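Local coordinates for cell division control protein 73 (Saccharomyces cerevisiae, PDB 3V46), which is a subunit of the PAF1 complex that acts in RNA polymerase II elongation and transcription-coupled histone modification, its C-terminal Ras-like domain promoting association with chromatin, at residues Q34-S39 / R154-S159. Sequence-based numbering, arbitrary orientation.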
# COMPACT_ATOMS: atom_id res chain seq x y z
N GLN A 34 -4.55 8.45 -8.34
CA GLN A 34 -3.83 9.09 -9.43
C GLN A 34 -2.54 8.31 -9.72
O GLN A 34 -2.17 8.10 -10.87
CB GLN A 34 -3.48 10.54 -9.09
CG GLN A 34 -4.70 11.43 -8.92
CD GLN A 34 -4.48 12.83 -9.45
OE1 GLN A 34 -3.41 13.14 -10.00
NE2 GLN A 34 -5.48 13.68 -9.30
N PHE A 35 -1.87 7.91 -8.66
CA PHE A 35 -0.61 7.21 -8.81
C PHE A 35 -0.81 5.84 -9.46
O PHE A 35 -0.22 5.55 -10.50
CB PHE A 35 0.10 7.08 -7.46
CG PHE A 35 1.48 6.52 -7.55
CD1 PHE A 35 2.49 7.19 -8.22
CD2 PHE A 35 1.78 5.32 -6.95
CE1 PHE A 35 3.77 6.66 -8.30
CE2 PHE A 35 3.05 4.79 -7.01
CZ PHE A 35 4.05 5.46 -7.68
N LEU A 36 -1.66 5.02 -8.87
CA LEU A 36 -1.81 3.65 -9.33
C LEU A 36 -2.62 3.48 -10.62
O LEU A 36 -2.41 2.52 -11.36
CB LEU A 36 -2.41 2.78 -8.23
CG LEU A 36 -1.55 2.60 -6.99
CD1 LEU A 36 -2.21 1.63 -6.06
CD2 LEU A 36 -0.15 2.11 -7.37
N LEU A 37 -3.55 4.38 -10.90
CA LEU A 37 -4.37 4.27 -12.10
C LEU A 37 -3.83 5.07 -13.27
O LEU A 37 -3.94 4.65 -14.42
CB LEU A 37 -5.81 4.68 -11.81
CG LEU A 37 -6.56 3.74 -10.86
CD1 LEU A 37 -8.00 4.19 -10.73
CD2 LEU A 37 -6.49 2.30 -11.36
N GLU A 38 -3.26 6.24 -12.98
CA GLU A 38 -2.82 7.12 -14.05
C GLU A 38 -1.30 7.21 -14.14
O GLU A 38 -0.78 7.87 -15.03
CB GLU A 38 -3.39 8.52 -13.84
CG GLU A 38 -4.90 8.55 -13.73
CD GLU A 38 -5.46 9.95 -13.81
OE1 GLU A 38 -5.15 10.77 -12.92
OE2 GLU A 38 -6.20 10.24 -14.78
N SER A 39 -0.61 6.55 -13.22
CA SER A 39 0.84 6.61 -13.15
C SER A 39 1.26 8.06 -13.05
O SER A 39 2.26 8.49 -13.64
CB SER A 39 1.48 5.94 -14.36
OG SER A 39 1.05 4.60 -14.48
N ARG A 154 4.06 0.11 -12.87
CA ARG A 154 3.95 -1.19 -13.50
C ARG A 154 4.58 -2.23 -12.59
O ARG A 154 4.03 -3.31 -12.37
CB ARG A 154 4.63 -1.20 -14.88
CG ARG A 154 4.64 -2.55 -15.54
CD ARG A 154 5.36 -2.53 -16.89
NE ARG A 154 4.73 -1.62 -17.85
CZ ARG A 154 5.26 -0.47 -18.27
NH1 ARG A 154 6.44 -0.06 -17.83
NH2 ARG A 154 4.59 0.28 -19.14
N TYR A 155 5.74 -1.89 -12.05
CA TYR A 155 6.44 -2.80 -11.16
C TYR A 155 5.64 -3.03 -9.88
O TYR A 155 5.59 -4.15 -9.36
CB TYR A 155 7.82 -2.27 -10.81
CG TYR A 155 8.46 -3.12 -9.76
CD1 TYR A 155 9.03 -4.34 -10.08
CD2 TYR A 155 8.43 -2.75 -8.43
CE1 TYR A 155 9.59 -5.14 -9.10
CE2 TYR A 155 8.98 -3.53 -7.46
CZ TYR A 155 9.56 -4.73 -7.79
OH TYR A 155 10.10 -5.53 -6.80
N PHE A 156 5.01 -1.99 -9.36
CA PHE A 156 4.22 -2.16 -8.16
C PHE A 156 3.09 -3.14 -8.41
O PHE A 156 2.87 -4.05 -7.62
CB PHE A 156 3.63 -0.85 -7.65
CG PHE A 156 2.64 -1.06 -6.55
CD1 PHE A 156 3.09 -1.23 -5.25
CD2 PHE A 156 1.28 -1.16 -6.81
CE1 PHE A 156 2.22 -1.47 -4.23
CE2 PHE A 156 0.39 -1.40 -5.78
CZ PHE A 156 0.86 -1.54 -4.48
N TRP A 157 2.36 -2.95 -9.50
CA TRP A 157 1.25 -3.85 -9.77
C TRP A 157 1.72 -5.28 -10.00
O TRP A 157 1.03 -6.21 -9.60
CB TRP A 157 0.43 -3.36 -10.97
CG TRP A 157 -0.52 -2.24 -10.67
CD1 TRP A 157 -0.52 -1.01 -11.24
CD2 TRP A 157 -1.62 -2.26 -9.75
NE1 TRP A 157 -1.57 -0.26 -10.76
CE2 TRP A 157 -2.26 -1.01 -9.84
CE3 TRP A 157 -2.14 -3.22 -8.88
CZ2 TRP A 157 -3.38 -0.69 -9.08
CZ3 TRP A 157 -3.25 -2.90 -8.13
CH2 TRP A 157 -3.86 -1.65 -8.24
N HIS A 158 2.87 -5.45 -10.65
CA HIS A 158 3.45 -6.78 -10.85
C HIS A 158 3.79 -7.42 -9.50
O HIS A 158 3.52 -8.60 -9.28
CB HIS A 158 4.68 -6.68 -11.76
CG HIS A 158 5.53 -7.92 -11.79
ND1 HIS A 158 5.33 -8.94 -12.70
CD2 HIS A 158 6.60 -8.28 -11.05
CE1 HIS A 158 6.23 -9.88 -12.50
NE2 HIS A 158 7.02 -9.51 -11.51
N SER A 159 4.36 -6.62 -8.60
CA SER A 159 4.73 -7.06 -7.25
C SER A 159 3.49 -7.51 -6.50
O SER A 159 3.48 -8.55 -5.84
CB SER A 159 5.42 -5.92 -6.49
OG SER A 159 5.65 -6.26 -5.14
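Leu36 of helix 32-38 meets Phe156 and Trp157 of helix 149-166 in the C-terminal domain of Cdc73. The domain has a Ras-like fold but does not bind GTP. The short helix packs against the long C-terminal helix, and all three touching residues are buried. Leu36 points toward helix 149-166, and its side chain touches both aromatic rings. Its CD2 lies 3.6 Å from Phe156 CD2, in an oblique approach to that ring. Leu36 CD1 is 4.0 Å from Phe156 CE2. Leu36 CB packs 3.7 Å from Trp157 CZ2. With chi1 at 171°, the Phe156 ring is swung away from its own backbone N, which brings CD2 and CE2 to the leucine methyls. Leu36 CD2 and Phe156 CD2 lie over one face of the indole, both displaced toward its rim. Elsewhere, Phe156 touches Phe120 of strand 116-122. Trp157 packs on Ile57 of strand 54-59 and makes a cation-pi contact with Lys59. The two rings thus link the long helix to the short one and to the sheet. Were Trp157 an alanine, the Leu36 carbonyl would probably lose its indole donor and a gap would be likely to open beside the leucine side chain. The single hydrogen bond across the contact holds the indole by its edge: Trp157 NE1 donates to Leu36 O over 3.0 Å. The N-H...O angle is 172°, and the oxygen sits in the indole plane, while NE1 is tilted 24° from the plane of the Leu36 carbonyl.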